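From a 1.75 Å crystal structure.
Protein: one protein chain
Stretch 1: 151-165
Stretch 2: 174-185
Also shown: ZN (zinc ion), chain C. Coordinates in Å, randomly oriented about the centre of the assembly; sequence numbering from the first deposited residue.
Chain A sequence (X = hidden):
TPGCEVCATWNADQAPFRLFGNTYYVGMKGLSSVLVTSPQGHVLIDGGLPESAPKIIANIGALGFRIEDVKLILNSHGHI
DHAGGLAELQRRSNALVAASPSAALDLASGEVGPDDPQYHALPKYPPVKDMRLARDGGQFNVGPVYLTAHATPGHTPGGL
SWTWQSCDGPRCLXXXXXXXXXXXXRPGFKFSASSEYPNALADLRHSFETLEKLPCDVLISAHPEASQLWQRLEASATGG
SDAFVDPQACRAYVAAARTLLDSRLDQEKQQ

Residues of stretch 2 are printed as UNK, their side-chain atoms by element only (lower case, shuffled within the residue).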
ATOM      1  N   ALA A 151     -10.770  -5.373   2.857  1.00 19.68           N
ATOM      2  CA  ALA A 151     -10.958  -4.119   3.589  1.00 20.55           C
ATOM      3  C   ALA A 151     -10.134  -4.129   4.872  1.00 20.04           C
ATOM      4  O   ALA A 151     -10.312  -5.018   5.713  1.00 21.84           O
ATOM      5  CB  ALA A 151     -12.438  -3.897   3.902  1.00 23.79           C
ATOM      6  N   THR A 152      -9.221  -3.161   5.013  1.00 18.87           N
ATOM      7  CA  THR A 152      -8.422  -3.034   6.240  1.00 16.83           C
ATOM      8  C   THR A 152      -8.302  -1.582   6.713  1.00 18.19           C
ATOM      9  O   THR A 152      -7.215  -1.007   6.769  1.00 18.01           O
ATOM     10  CB  THR A 152      -6.987  -3.641   6.067  1.00 20.06           C
ATOM     11  OG1 THR A 152      -6.291  -3.000   4.986  1.00 18.47           O
ATOM     12  CG2 THR A 152      -7.068  -5.145   5.821  1.00 22.03           C
ATOM     13  N   PRO A 153      -9.431  -0.996   7.092  1.00 18.12           N
ATOM     14  CA  PRO A 153      -9.437   0.389   7.581  1.00 18.76           C
ATOM     15  C   PRO A 153      -8.894   0.526   9.009  1.00 16.23           C
ATOM     16  O   PRO A 153      -8.592  -0.473   9.678  1.00 16.78           O
ATOM     17  CB  PRO A 153     -10.924   0.759   7.534  1.00 17.36           C
ATOM     18  CG  PRO A 153     -11.619  -0.523   7.786  1.00 18.19           C
ATOM     19  CD  PRO A 153     -10.783  -1.588   7.090  1.00 19.47           C
ATOM     20  N   GLY A 154      -8.792   1.770   9.467  1.00 13.30           N
ATOM     21  CA  GLY A 154      -8.330   2.066  10.811  1.00 16.61           C
ATOM     22  C   GLY A 154      -7.352   3.226  10.792  1.00 16.61           C
ATOM     23  O   GLY A 154      -7.577   4.258  11.422  1.00 18.38           O
ATOM     24  N   HIS A 155      -6.260   3.059  10.053  1.00 15.13           N
ATOM     25  CA  HIS A 155      -5.332   4.153   9.804  1.00 17.07           C
ATOM     26  C   HIS A 155      -6.047   5.221   8.980  1.00 14.10           C
ATOM     27  O   HIS A 155      -5.805   6.419   9.161  1.00 14.33           O
ATOM     28  CB  HIS A 155      -4.070   3.616   9.102  1.00 14.52           C
ATOM     29  CG  HIS A 155      -3.159   4.672   8.561  1.00 16.66           C
ATOM     30  ND1 HIS A 155      -2.201   5.303   9.330  1.00 18.89           N
ATOM     31  CD2 HIS A 155      -3.025   5.178   7.310  1.00 16.86           C
ATOM     32  CE1 HIS A 155      -1.537   6.168   8.582  1.00 18.39           C
ATOM     33  NE2 HIS A 155      -2.006   6.098   7.348  1.00 21.81           N
ATOM     34  N   THR A 156      -6.927   4.775   8.080  1.00 14.89           N
ATOM     35  CA  THR A 156      -7.925   5.630   7.413  1.00 14.32           C
ATOM     36  C   THR A 156      -9.211   4.819   7.301  1.00 16.72           C
ATOM     37  O   THR A 156      -9.171   3.587   7.414  1.00 18.44           O
ATOM     38  CB  THR A 156      -7.504   6.086   5.999  1.00 14.45           C
ATOM     39  OG1 THR A 156      -7.460   4.951   5.130  1.00 15.32           O
ATOM     40  CG2 THR A 156      -6.143   6.763   6.009  1.00 16.27           C
ATOM     41  N   PRO A 157     -10.360   5.485   7.092  1.00 19.55           N
ATOM     42  CA  PRO A 157     -11.611   4.725   6.955  1.00 20.50           C
ATOM     43  C   PRO A 157     -11.631   3.868   5.717  1.00 19.04           C
ATOM     44  O   PRO A 157     -12.473   2.967   5.632  1.00 21.26           O
ATOM     45  CB  PRO A 157     -12.681   5.810   6.861  1.00 18.31           C
ATOM     46  CG  PRO A 157     -12.086   6.955   7.595  1.00 18.54           C
ATOM     47  CD  PRO A 157     -10.626   6.928   7.256  1.00 18.41           C
ATOM     48  N   GLY A 158     -10.742   4.153   4.766  1.00 16.15           N
ATOM     49  CA  GLY A 158     -10.800   3.481   3.472  1.00 16.39           C
ATOM     50  C   GLY A 158      -9.693   2.494   3.152  1.00 17.97           C
ATOM     51  O   GLY A 158      -9.573   2.058   2.005  1.00 20.18           O
ATOM     52  N   GLY A 159      -8.919   2.105   4.160  1.00 17.53           N
ATOM     53  CA  GLY A 159      -7.773   1.245   3.945  1.00 21.68           C
ATOM     54  C   GLY A 159      -8.089  -0.070   3.262  1.00 20.70           C
ATOM     55  O   GLY A 159      -9.092  -0.742   3.579  1.00 18.60           O
ATOM     56  N   LEU A 160      -7.251  -0.425   2.288  1.00 17.81           N
ATOM     57  CA  LEU A 160      -7.378  -1.683   1.561  1.00 18.46           C
ATOM     58  C   LEU A 160      -6.062  -2.455   1.501  1.00 19.74           C
ATOM     59  O   LEU A 160      -5.027  -1.879   1.203  1.00 16.67           O
ATOM     60  CB  LEU A 160      -7.830  -1.433   0.129  1.00 24.22           C
ATOM     61  CG  LEU A 160      -9.274  -1.443  -0.335  1.00 28.80           C
ATOM     62  CD1 LEU A 160      -9.211  -1.400  -1.844  1.00 19.74           C
ATOM     63  CD2 LEU A 160      -9.998  -2.685   0.160  1.00 28.65           C
ATOM     64  N   SER A 161      -6.110  -3.766   1.704  1.00 21.00           N
ATOM     65  CA  SER A 161      -4.942  -4.612   1.480  1.00 18.62           C
ATOM     66  C   SER A 161      -5.249  -5.579   0.327  1.00 20.00           C
ATOM     67  O   SER A 161      -6.419  -5.843   0.029  1.00 19.47           O
ATOM     68  CB  SER A 161      -4.569  -5.373   2.753  1.00 16.77           C
ATOM     69  OG  SER A 161      -4.255  -4.469   3.807  1.00 17.55           O
ATOM     70  N   TRP A 162      -4.206  -6.105  -0.312  1.00 17.21           N
ATOM     71  CA  TRP A 162      -4.356  -6.890  -1.532  1.00 19.45           C
ATOM     72  C   TRP A 162      -3.596  -8.206  -1.447  1.00 19.56           C
ATOM     73  O   TRP A 162      -2.478  -8.247  -0.939  1.00 19.90           O
ATOM     74  CB  TRP A 162      -3.848  -6.098  -2.741  1.00 16.56           C
ATOM     75  CG  TRP A 162      -4.660  -4.876  -3.050  1.00 20.15           C
ATOM     76  CD1 TRP A 162      -4.456  -3.606  -2.579  1.00 17.62           C
ATOM     77  CD2 TRP A 162      -5.813  -4.810  -3.897  1.00 21.65           C
ATOM     78  NE1 TRP A 162      -5.416  -2.757  -3.088  1.00 18.23           N
ATOM     79  CE2 TRP A 162      -6.252  -3.472  -3.903  1.00 20.00           C
ATOM     80  CE3 TRP A 162      -6.508  -5.751  -4.657  1.00 19.40           C
ATOM     81  CZ2 TRP A 162      -7.361  -3.057  -4.642  1.00 22.67           C
ATOM     82  CZ3 TRP A 162      -7.607  -5.336  -5.392  1.00 21.54           C
ATOM     83  CH2 TRP A 162      -8.026  -4.000  -5.372  1.00 21.08           C
ATOM     84  N   THR A 163      -4.199  -9.278  -1.956  1.00 21.23           N
ATOM     85  CA  THR A 163      -3.515 -10.564  -2.031  1.00 20.60           C
ATOM     86  C   THR A 163      -3.581 -11.140  -3.431  1.00 21.17           C
ATOM     87  O   THR A 163      -4.524 -10.899  -4.185  1.00 20.88           O
ATOM     88  CB  THR A 163      -4.108 -11.612  -1.077  1.00 21.07           C
ATOM     89  OG1 THR A 163      -5.494 -11.820  -1.396  1.00 24.19           O
ATOM     90  CG2 THR A 163      -3.956 -11.182   0.376  1.00 26.01           C
ATOM     91  N   TRP A 164      -2.566 -11.923  -3.757  1.00 23.97           N
ATOM     92  CA  TRP A 164      -2.496 -12.630  -5.021  1.00 19.46           C
ATOM     93  C   TRP A 164      -1.455 -13.724  -4.888  1.00 24.21           C
ATOM     94  O   TRP A 164      -0.742 -13.783  -3.888  1.00 23.79           O
ATOM     95  CB  TRP A 164      -2.143 -11.669  -6.160  1.00 19.38           C
ATOM     96  CG  TRP A 164      -0.761 -11.080  -6.060  1.00 21.58           C
ATOM     97  CD1 TRP A 164       0.350 -11.475  -6.744  1.00 20.68           C
ATOM     98  CD2 TRP A 164      -0.343  -9.994  -5.218  1.00 22.41           C
ATOM     99  NE1 TRP A 164       1.428 -10.704  -6.396  1.00 24.76           N
ATOM    100  CE2 TRP A 164       1.031  -9.786  -5.458  1.00 20.89           C
ATOM    101  CE3 TRP A 164      -0.998  -9.178  -4.293  1.00 21.93           C
ATOM    102  CZ2 TRP A 164       1.761  -8.806  -4.808  1.00 22.43           C
ATOM    103  CZ3 TRP A 164      -0.270  -8.197  -3.640  1.00 23.39           C
ATOM    104  CH2 TRP A 164       1.090  -8.017  -3.898  1.00 18.49           C
ATOM    105  N   GLN A 165      -1.337 -14.569  -5.909  1.00 23.20           N
ATOM    106  CA  GLN A 165      -0.294 -15.588  -5.927  1.00 27.02           C
ATOM    107  C   GLN A 165       0.724 -15.294  -7.015  1.00 22.49           C
ATOM    108  O   GLN A 165       0.376 -14.792  -8.078  1.00 22.63           O
ATOM    109  CB  GLN A 165      -0.880 -16.991  -6.157  1.00 29.64           C
ATOM    110  CG  GLN A 165      -1.937 -17.408  -5.168  1.00 34.56           C
ATOM    111  CD  GLN A 165      -2.132 -18.912  -5.126  1.00 43.69           C
ATOM    112  OE1 GLN A 165      -1.802 -19.626  -6.080  1.00 47.22           O
ATOM    113  NE2 GLN A 165      -2.662 -19.404  -4.012  1.00 43.25           N
ATOM    114  N   UNK A 174       1.902 -17.186  -1.627  1.00 30.49           N
ATOM    115  CA  UNK A 174       0.877 -16.188  -1.349  1.00 26.62           C
ATOM    116  C   UNK A 174       1.499 -14.828  -1.061  1.00 26.24           C
ATOM    117  O   UNK A 174       2.285 -14.681  -0.124  1.00 26.56           O
ATOM    118  o   UNK A 174      -1.318 -18.116  -1.508  1.00 35.08           O
ATOM    119  n   UNK A 174      -0.594 -18.892   0.470  1.00 31.84           N
ATOM    120  c   UNK A 174      -0.703 -17.947  -0.459  1.00 33.23           C
ATOM    121  c   UNK A 174      -0.008 -16.634  -0.183  1.00 32.38           C
ATOM    122  N   UNK A 175       1.149 -13.846  -1.885  1.00 23.05           N
ATOM    123  CA  UNK A 175       1.688 -12.502  -1.761  1.00 21.12           C
ATOM    124  C   UNK A 175       0.679 -11.620  -1.059  1.00 22.51           C
ATOM    125  O   UNK A 175      -0.529 -11.749  -1.255  1.00 21.65           O
ATOM    126  s   UNK A 175       4.266 -13.514  -3.526  1.00 25.87           S
ATOM    127  c   UNK A 175       2.020 -11.909  -3.124  1.00 20.71           C
ATOM    128  c   UNK A 175       2.667 -12.898  -4.086  1.00 25.81           C
ATOM    129  c   UNK A 175       5.291 -12.085  -3.873  1.00 24.09           C
ATOM    130  N   UNK A 176       1.184 -10.720  -0.231  1.00 19.75           N
ATOM    131  CA  UNK A 176       0.328  -9.805   0.505  1.00 19.50           C
ATOM    132  C   UNK A 176       0.906  -8.403   0.421  1.00 20.06           C
ATOM    133  O   UNK A 176       2.077  -8.198   0.737  1.00 20.35           O
ATOM    134  c   UNK A 176       0.189 -10.215   1.989  1.00 20.21           C
ATOM    135  c   UNK A 176      -0.430 -11.618   2.116  1.00 23.47           C
ATOM    136  c   UNK A 176      -0.674  -9.184   2.744  1.00 19.07           C
ATOM    137  N   UNK A 177       0.082  -7.446  -0.005  1.00 19.62           N
ATOM    138  CA  UNK A 177       0.406  -6.035   0.105  1.00 18.11           C
ATOM    139  C   UNK A 177      -0.473  -5.497   1.220  1.00 17.03           C
ATOM    140  O   UNK A 177      -1.682  -5.375   1.035  1.00 16.31           O
ATOM    141  o   UNK A 177       2.093   0.055  -1.269  1.00 21.66           O
ATOM    142  c   UNK A 177       0.394  -1.504  -0.687  1.00 19.50           C
ATOM    143  c   UNK A 177       2.383  -2.252  -1.797  1.00 17.42           C
ATOM    144  c   UNK A 177       0.662  -3.855  -1.226  1.00 17.31           C
ATOM    145  c   UNK A 177      -0.084  -2.811  -0.681  1.00 20.71           C
ATOM    146  c   UNK A 177       0.148  -5.285  -1.210  1.00 18.29           C
ATOM    147  c   UNK A 177       1.622  -1.234  -1.251  1.00 19.86           C
ATOM    148  c   UNK A 177       1.904  -3.551  -1.774  1.00 19.57           C
ATOM    149  N   UNK A 178       0.123  -5.229   2.379  1.00 16.41           N
ATOM    150  CA  UNK A 178      -0.653  -4.817   3.548  1.00 19.16           C
ATOM    151  C   UNK A 178      -0.682  -3.311   3.670  1.00 17.73           C
ATOM    152  O   UNK A 178       0.352  -2.643   3.630  1.00 17.51           O
ATOM    153  c   UNK A 178      -0.091  -5.433   4.814  1.00 19.43           C
ATOM    154  N   UNK A 179      -1.884  -2.774   3.812  1.00 17.10           N
ATOM    155  CA  UNK A 179      -2.016  -1.354   4.030  1.00 19.04           C
ATOM    156  C   UNK A 179      -1.462  -0.971   5.399  1.00 18.70           C
ATOM    157  O   UNK A 179      -1.322  -1.813   6.291  1.00 19.59           O
ATOM    158  c   UNK A 179      -3.617   0.590   3.810  1.00 19.75           C
ATOM    159  c   UNK A 179      -3.479  -0.918   3.920  1.00 18.85           C
ATOM    160  o   UNK A 179      -2.604   1.254   3.446  1.00 21.25           O
ATOM    161  o   UNK A 179      -4.707   1.106   4.098  1.00 21.27           O
ATOM    162  N   UNK A 180      -1.152   0.307   5.553  1.00 15.84           N
ATOM    163  CA  UNK A 180      -0.861   0.872   6.875  1.00 20.19           C
ATOM    164  C   UNK A 180      -1.990   0.571   7.836  1.00 19.89           C
ATOM    165  O   UNK A 180      -3.151   0.744   7.482  1.00 19.65           O
ATOM    166  o   UNK A 180       0.371   2.719   5.897  1.00 23.08           O
ATOM    167  c   UNK A 180      -0.680   2.388   6.781  1.00 19.54           C
ATOM    168  N   UNK A 181      -1.646   0.125   9.043  1.00 17.07           N
ATOM    169  CA  UNK A 181      -2.616  -0.070  10.119  1.00 19.66           C
ATOM    170  C   UNK A 181      -2.099   0.567  11.409  1.00 18.59           C
ATOM    171  O   UNK A 181      -2.484   0.167  12.514  1.00 19.69           O
ATOM    172  c   UNK A 181      -2.910  -1.563  10.356  1.00 20.55           C
ATOM    173  c   UNK A 181      -1.608  -2.346  10.484  1.00 21.21           C
ATOM    174  c   UNK A 181      -3.747  -2.121   9.212  1.00 16.04           C
ATOM    175  c   UNK A 181      -1.801  -3.783  10.909  1.00 21.58           C
ATOM    176  N   UNK A 182      -1.227   1.562  11.260  1.00 18.53           N
ATOM    177  CA  UNK A 182      -0.683   2.241  12.421  1.00 20.69           C
ATOM    178  C   UNK A 182      -1.582   3.399  12.856  1.00 20.77           C
ATOM    179  O   UNK A 182      -1.998   4.233  12.042  1.00 17.90           O
ATOM    180  c   UNK A 182       0.897   3.650  10.942  1.00 20.47           C
ATOM    181  o   UNK A 182       0.179   3.537   9.945  1.00 20.68           O
ATOM    182  n   UNK A 182       1.858   4.567  11.028  1.00 20.42           N
ATOM    183  c   UNK A 182       0.761   2.714  12.154  1.00 20.67           C
ATOM    184  N   UNK A 183      -1.890   3.422  14.151  1.00 18.81           N
ATOM    185  CA  UNK A 183      -2.732   4.462  14.737  1.00 19.15           C
ATOM    186  C   UNK A 183      -1.938   5.753  14.959  1.00 18.88           C
ATOM    187  O   UNK A 183      -1.514   6.066  16.087  1.00 19.98           O
ATOM    188  c   UNK A 183      -3.346   3.975  16.056  1.00 20.13           C
ATOM    189  N   UNK A 184      -1.718   6.474  13.864  1.00 19.71           N
ATOM    190  CA  UNK A 184      -1.088   7.783  13.899  1.00 15.10           C
ATOM    191  C   UNK A 184      -2.060   8.774  13.261  1.00 18.76           C
ATOM    192  O   UNK A 184      -2.935   8.382  12.479  1.00 15.02           O
ATOM    193  c   UNK A 184       0.010   7.521  11.665  1.00 17.11           C
ATOM    194  c   UNK A 184       1.184   6.757  13.715  1.00 19.81           C
ATOM    195  c   UNK A 184       0.253   7.803  13.147  1.00 15.67           C
ATOM    196  N   UNK A 185      -1.915  10.053  13.603  1.00 15.85           N
ATOM    197  CA  UNK A 185      -2.877  11.074  13.188  1.00 16.40           C
ATOM    198  C   UNK A 185      -2.274  12.470  13.290  1.00 15.93           C
ATOM    199  O   UNK A 185      -1.136  12.633  13.726  1.00 18.23           O
ATOM    200  o   UNK A 185      -3.785  11.470  15.384  1.00 15.96           O
ATOM    201  c   UNK A 185      -4.125  11.019  14.079  1.00 16.83           C
TER
HETATM  202 ZN    ZN C 401      -1.540   6.942   5.539  1.00 17.40          ZN
HETATM  203  O   HOH W   1      -5.876   1.049   7.864  1.00 18.21           O
HETATM  204  O   HOH W   2      -3.769   8.328   9.794  1.00 14.53           O
HETATM  205  O   HOH W   3      -5.541   3.133   5.639  1.00 18.53           O
HETATM  206  O   HOH W   4       0.387   5.302   6.018  1.00 32.30           O
HETATM  207  O   HOH W   5       0.253   7.535   5.349  1.00 20.81           O

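Position 174 carries two carbons, the second bearing an oxygen and a nitrogen, and the oxygen lies 3.1 Å from Gln165 NE2: Asn174. Its OD1 accepts a weak hydrogen bond there, an amide pairing suited to a partly exposed strand position.

Position 175 has an unbranched chain of two carbons, sulfur and carbon. Its CB lies over one face of the Trp164 indole, 3.3 Å from Trp164 CE2, while the flexible thioether leads away; its backbone N donates to Trp164 O at 2.8 Å. This is Met175.

Position 176 has one carbon forking into two, and one branch meets Thr163 CG2 at 4.0 Å on the sheet face opposite Met175: Val176. The compact branched side chain suits an extended strand.

At 177 one carbon leads to a six-carbon ring bearing an oxygen. CB packs 3.8 Å from Trp164 CZ3, and the ring leads away. The backbone pairs with Trp162 in both directions, N to Trp162 O at 2.8 Å and O to Trp162 N at 3.0 Å. This is Tyr177, its hydroxyl hydrogen-bonded elsewhere in the structure.

Position 178 has a single carbon; its CA-to-CB bond points away from stretch 1, while Ser161 OG passes 3.6 Å from its CA. It is Ala178, buried with little to fill on this side.

Position 179 shows two carbons, the second with two oxygens and no nitrogen, a carboxylate. One oxygen lies 3.1 Å from Gly159 CA, where a side chain would clash, and the backbone N donates to Ser161 OG at 2.9 Å: Asp179. Its OD2 accepts a hydrogen bond from water 3 at 2.7 Å, a water also 2.7 Å from Thr156 OG1.

Position 180 has one carbon then one oxygen. Its small CB sits over the His155 ring, 3.7 Å from His155 CD2: Ser180, whose OG hydrogen-bonds water 4, a zinc ligand.

Position 181 has four carbons forked at the first, one arm two carbons long. CA lies 4.1 Å from His155 CB; the CA-to-CB bond points away, though the short arm comes within 4.4 Å of Thr152 O: Ile181, a buried apolar residue.

Position 182 has two carbons ending in oxygen and nitrogen. That oxygen lies 3.0 Å from His155 ND1, at too poor an angle to bond; backbone O accepts from His155 ND1 at 2.9 Å. This is Asn182, its polar end beside the imidazole.

Position 183, one carbon pointing away without contact, is Ala183. Position 184 is a carbon carrying two, one 3.7 Å from His155 CE1 at the ring edge: Val184, an apolar neighbor. Position 185, one carbon and one oxygen beyond reach, is Ser185; this contact explains neither 183 nor 185.

The contact thus joins an antiparallel strand pair to a loop that holds His155: Asn182 O fixes His155 ND1, leaving His155 NE2 to bind ZN at 2.0 Å, while water 1 bridges Thr152 O, His155 N and Ser180 O.

Stretch 2 (174-185) NMVYADSINAVS
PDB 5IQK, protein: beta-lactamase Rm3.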